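Local atomic coordinates of DNA-binding protein HU (Anabaena sp., PDB entry 1P78), a protein that binds DNA as a histone-like homodimer, wrapping and stabilizing it against denaturation under extreme conditions, and is essential for heterocyst differentiation. Residues K56-R61 with M69-T74. Sequence-based numbering, arbitrary orientation.
Sequences KAREGR and MEIPAT. With nucleotides of chain B; nucleotides of chain A.
This pairing lies in the outer part of the antiparallel beta-hairpin arm of HU, the part that grips DNA; Arg58, Ile71 and Met69 put their side chains on the DNA face. Two reciprocal backbone pairs, Arg58 with Ile71 (Arg58 N to Ile71 O 2.8 Å) and Gly60 with Met69, join the strands. Ile71, branched and apolar, packs CB on Arg58 O and lays CD1 over one face of the Arg58 guanidinium, 3.6 Å from NH1. The long, extended arginine reaches past it, making a weak hydrogen bond from NH2 to O4' of DG14 of chain B, the oxygen at the guanidinium edge, in its plane. Gly60, with no side chain, lets O2 of DT15 of chain B approach to 3.4 Å from CA. Met69 CG lies between the backbone N and the carbonyl carbon (chi1 43°), and two further bends curl the flexible chain over Gly60, SD 3.5 Å from the glycine C. On the opposite face, Glu59, salt-bridged to Lys68, stands beside Glu70, whose extended chain sets its carboxylate against Ala57 CB. Where pairing lapses, a water joins Lys56 O to Pro72 O. Arg61 binds bases through its backbone: N donates to O2 of DT15 of chain B (2.8 Å), and O accepts from N3 of DT5 of chain A at 2.6 Å.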
# COMPACT_ATOMS: atom_id res chain seq x y z
N LYS C 56 0.55 -21.01 -1.08
CA LYS C 56 0.48 -22.44 -1.34
C LYS C 56 -0.92 -22.85 -1.82
O LYS C 56 -1.91 -22.17 -1.53
CB LYS C 56 0.80 -23.22 -0.06
CG LYS C 56 2.25 -23.38 0.25
CD LYS C 56 2.42 -24.28 1.47
CE LYS C 56 3.92 -24.40 1.91
NZ LYS C 56 4.76 -23.20 1.52
N ALA C 57 -1.00 -23.97 -2.55
CA ALA C 57 -2.30 -24.56 -2.85
C ALA C 57 -3.02 -24.80 -1.51
O ALA C 57 -2.39 -25.14 -0.51
CB ALA C 57 -2.15 -25.89 -3.63
N ARG C 58 -4.34 -24.61 -1.48
CA ARG C 58 -5.08 -24.92 -0.28
C ARG C 58 -6.44 -25.47 -0.63
O ARG C 58 -7.01 -25.11 -1.66
CB ARG C 58 -5.23 -23.72 0.64
CG ARG C 58 -5.72 -22.47 -0.02
CD ARG C 58 -5.45 -21.23 0.82
NE ARG C 58 -6.01 -20.02 0.20
CZ ARG C 58 -7.31 -19.66 0.27
NH1 ARG C 58 -8.16 -20.43 0.94
NH2 ARG C 58 -7.75 -18.52 -0.31
N GLU C 59 -6.95 -26.34 0.23
CA GLU C 59 -8.25 -26.91 -0.06
C GLU C 59 -9.37 -25.92 0.24
O GLU C 59 -9.33 -25.22 1.23
CB GLU C 59 -8.44 -28.23 0.68
CG GLU C 59 -7.87 -29.40 -0.11
CD GLU C 59 -7.99 -30.72 0.61
OE1 GLU C 59 -9.09 -31.05 1.14
OE2 GLU C 59 -6.96 -31.42 0.65
N GLY C 60 -10.33 -25.83 -0.67
CA GLY C 60 -11.54 -25.06 -0.47
C GLY C 60 -12.74 -25.93 -0.69
O GLY C 60 -12.64 -27.17 -0.69
N ARG C 61 -13.90 -25.29 -0.87
CA ARG C 61 -15.16 -26.02 -1.04
C ARG C 61 -16.12 -25.23 -1.91
O ARG C 61 -16.34 -24.04 -1.69
CB ARG C 61 -15.80 -26.30 0.32
CG ARG C 61 -16.80 -27.42 0.29
CD ARG C 61 -17.55 -27.65 1.59
NE ARG C 61 -16.75 -28.40 2.54
CZ ARG C 61 -16.57 -29.71 2.51
NH1 ARG C 61 -17.17 -30.45 1.56
NH2 ARG C 61 -15.80 -30.29 3.44
N MET C 69 -12.53 -29.01 -3.09
CA MET C 69 -11.67 -28.72 -4.24
C MET C 69 -10.31 -28.14 -3.84
O MET C 69 -10.10 -27.80 -2.67
CB MET C 69 -12.40 -27.82 -5.26
CG MET C 69 -13.18 -26.65 -4.67
SD MET C 69 -12.00 -25.40 -4.11
CE MET C 69 -11.39 -24.83 -5.78
N GLU C 70 -9.37 -28.02 -4.78
CA GLU C 70 -8.07 -27.41 -4.48
C GLU C 70 -7.90 -26.01 -5.10
O GLU C 70 -8.03 -25.81 -6.29
CB GLU C 70 -6.88 -28.34 -4.85
CG GLU C 70 -5.56 -27.82 -4.27
CD GLU C 70 -4.35 -28.75 -4.46
OE1 GLU C 70 -3.74 -28.79 -5.57
OE2 GLU C 70 -4.00 -29.44 -3.48
N ILE C 71 -7.62 -25.03 -4.26
CA ILE C 71 -7.28 -23.71 -4.75
C ILE C 71 -5.79 -23.73 -5.08
O ILE C 71 -4.95 -23.94 -4.18
CB ILE C 71 -7.58 -22.65 -3.68
CG1 ILE C 71 -9.04 -22.75 -3.26
CG2 ILE C 71 -7.28 -21.25 -4.22
CD1 ILE C 71 -9.42 -21.81 -2.16
N PRO C 72 -5.45 -23.55 -6.35
CA PRO C 72 -4.04 -23.69 -6.77
C PRO C 72 -3.18 -22.62 -6.14
O PRO C 72 -3.70 -21.58 -5.76
CB PRO C 72 -4.08 -23.55 -8.31
CG PRO C 72 -5.35 -22.79 -8.58
CD PRO C 72 -6.34 -23.18 -7.47
N ALA C 73 -1.89 -22.90 -6.00
CA ALA C 73 -0.92 -21.95 -5.49
C ALA C 73 -0.94 -20.65 -6.29
O ALA C 73 -1.20 -20.65 -7.47
CB ALA C 73 0.44 -22.56 -5.62
N THR C 74 -0.65 -19.53 -5.65
CA THR C 74 -0.53 -18.29 -6.41
C THR C 74 0.49 -17.33 -5.80
O THR C 74 1.20 -17.72 -4.88
CB THR C 74 -1.96 -17.64 -6.60
OG1 THR C 74 -1.88 -16.49 -7.47
CG2 THR C 74 -2.53 -17.11 -5.25
P DT B 15 -10.88 -18.05 -5.97
OP1 DT B 15 -9.68 -18.27 -6.77
OP2 DT B 15 -11.69 -16.83 -6.11
O5' DT B 15 -11.82 -19.35 -6.14
C5' DT B 15 -11.39 -20.66 -5.82
C4' DT B 15 -12.42 -21.42 -5.00
O4' DT B 15 -12.57 -20.86 -3.67
C3' DT B 15 -13.87 -21.48 -5.48
O3' DT B 15 -14.01 -22.59 -6.38
C2' DT B 15 -14.70 -21.73 -4.22
C1' DT B 15 -13.67 -21.55 -3.10
N1 DT B 15 -14.12 -20.75 -1.96
C2 DT B 15 -14.08 -21.34 -0.70
O2 DT B 15 -13.68 -22.47 -0.53
N3 DT B 15 -14.53 -20.55 0.33
C4 DT B 15 -14.95 -19.24 0.22
O4 DT B 15 -15.29 -18.59 1.19
C5 DT B 15 -14.97 -18.68 -1.11
C7 DT B 15 -15.44 -17.27 -1.31
C6 DT B 15 -14.55 -19.44 -2.14
P DT A 5 -22.12 -19.33 5.40
OP1 DT A 5 -22.88 -19.96 6.50
OP2 DT A 5 -20.89 -18.58 5.71
O5' DT A 5 -21.84 -20.46 4.27
C5' DT A 5 -22.91 -21.25 3.72
C4' DT A 5 -22.46 -22.69 3.61
O4' DT A 5 -21.61 -22.88 2.45
C3' DT A 5 -21.60 -23.17 4.75
O3' DT A 5 -21.89 -24.54 4.87
C2' DT A 5 -20.16 -22.90 4.29
C1' DT A 5 -20.30 -23.31 2.83
N1 DT A 5 -19.41 -22.70 1.81
C2 DT A 5 -18.62 -23.51 1.01
O2 DT A 5 -18.55 -24.71 1.10
N3 DT A 5 -17.87 -22.83 0.08
C4 DT A 5 -17.85 -21.48 -0.11
O4 DT A 5 -17.19 -20.97 -0.98
C5 DT A 5 -18.69 -20.68 0.74
C7 DT A 5 -18.73 -19.17 0.57
C6 DT A 5 -19.43 -21.33 1.65
P DG B 14 -9.18 -12.99 -2.70
OP1 DG B 14 -8.30 -12.70 -3.86
OP2 DG B 14 -10.36 -12.11 -2.42
O5' DG B 14 -9.64 -14.52 -2.83
C5' DG B 14 -8.65 -15.56 -2.97
C4' DG B 14 -9.30 -16.90 -2.79
O4' DG B 14 -9.68 -17.08 -1.41
C3' DG B 14 -10.57 -17.05 -3.61
O3' DG B 14 -10.43 -18.15 -4.46
C2' DG B 14 -11.68 -17.26 -2.59
C1' DG B 14 -10.92 -17.76 -1.37
N9 DG B 14 -11.59 -17.50 -0.10
C8 DG B 14 -12.18 -16.33 0.31
N7 DG B 14 -12.70 -16.39 1.51
C5 DG B 14 -12.43 -17.69 1.94
C6 DG B 14 -12.75 -18.35 3.16
O6 DG B 14 -13.37 -17.92 4.13
N1 DG B 14 -12.32 -19.67 3.20
C2 DG B 14 -11.63 -20.26 2.15
N2 DG B 14 -11.28 -21.53 2.35
N3 DG B 14 -11.32 -19.67 1.00
C4 DG B 14 -11.75 -18.38 0.95
O HOH W 1 -3.43 -20.42 -3.16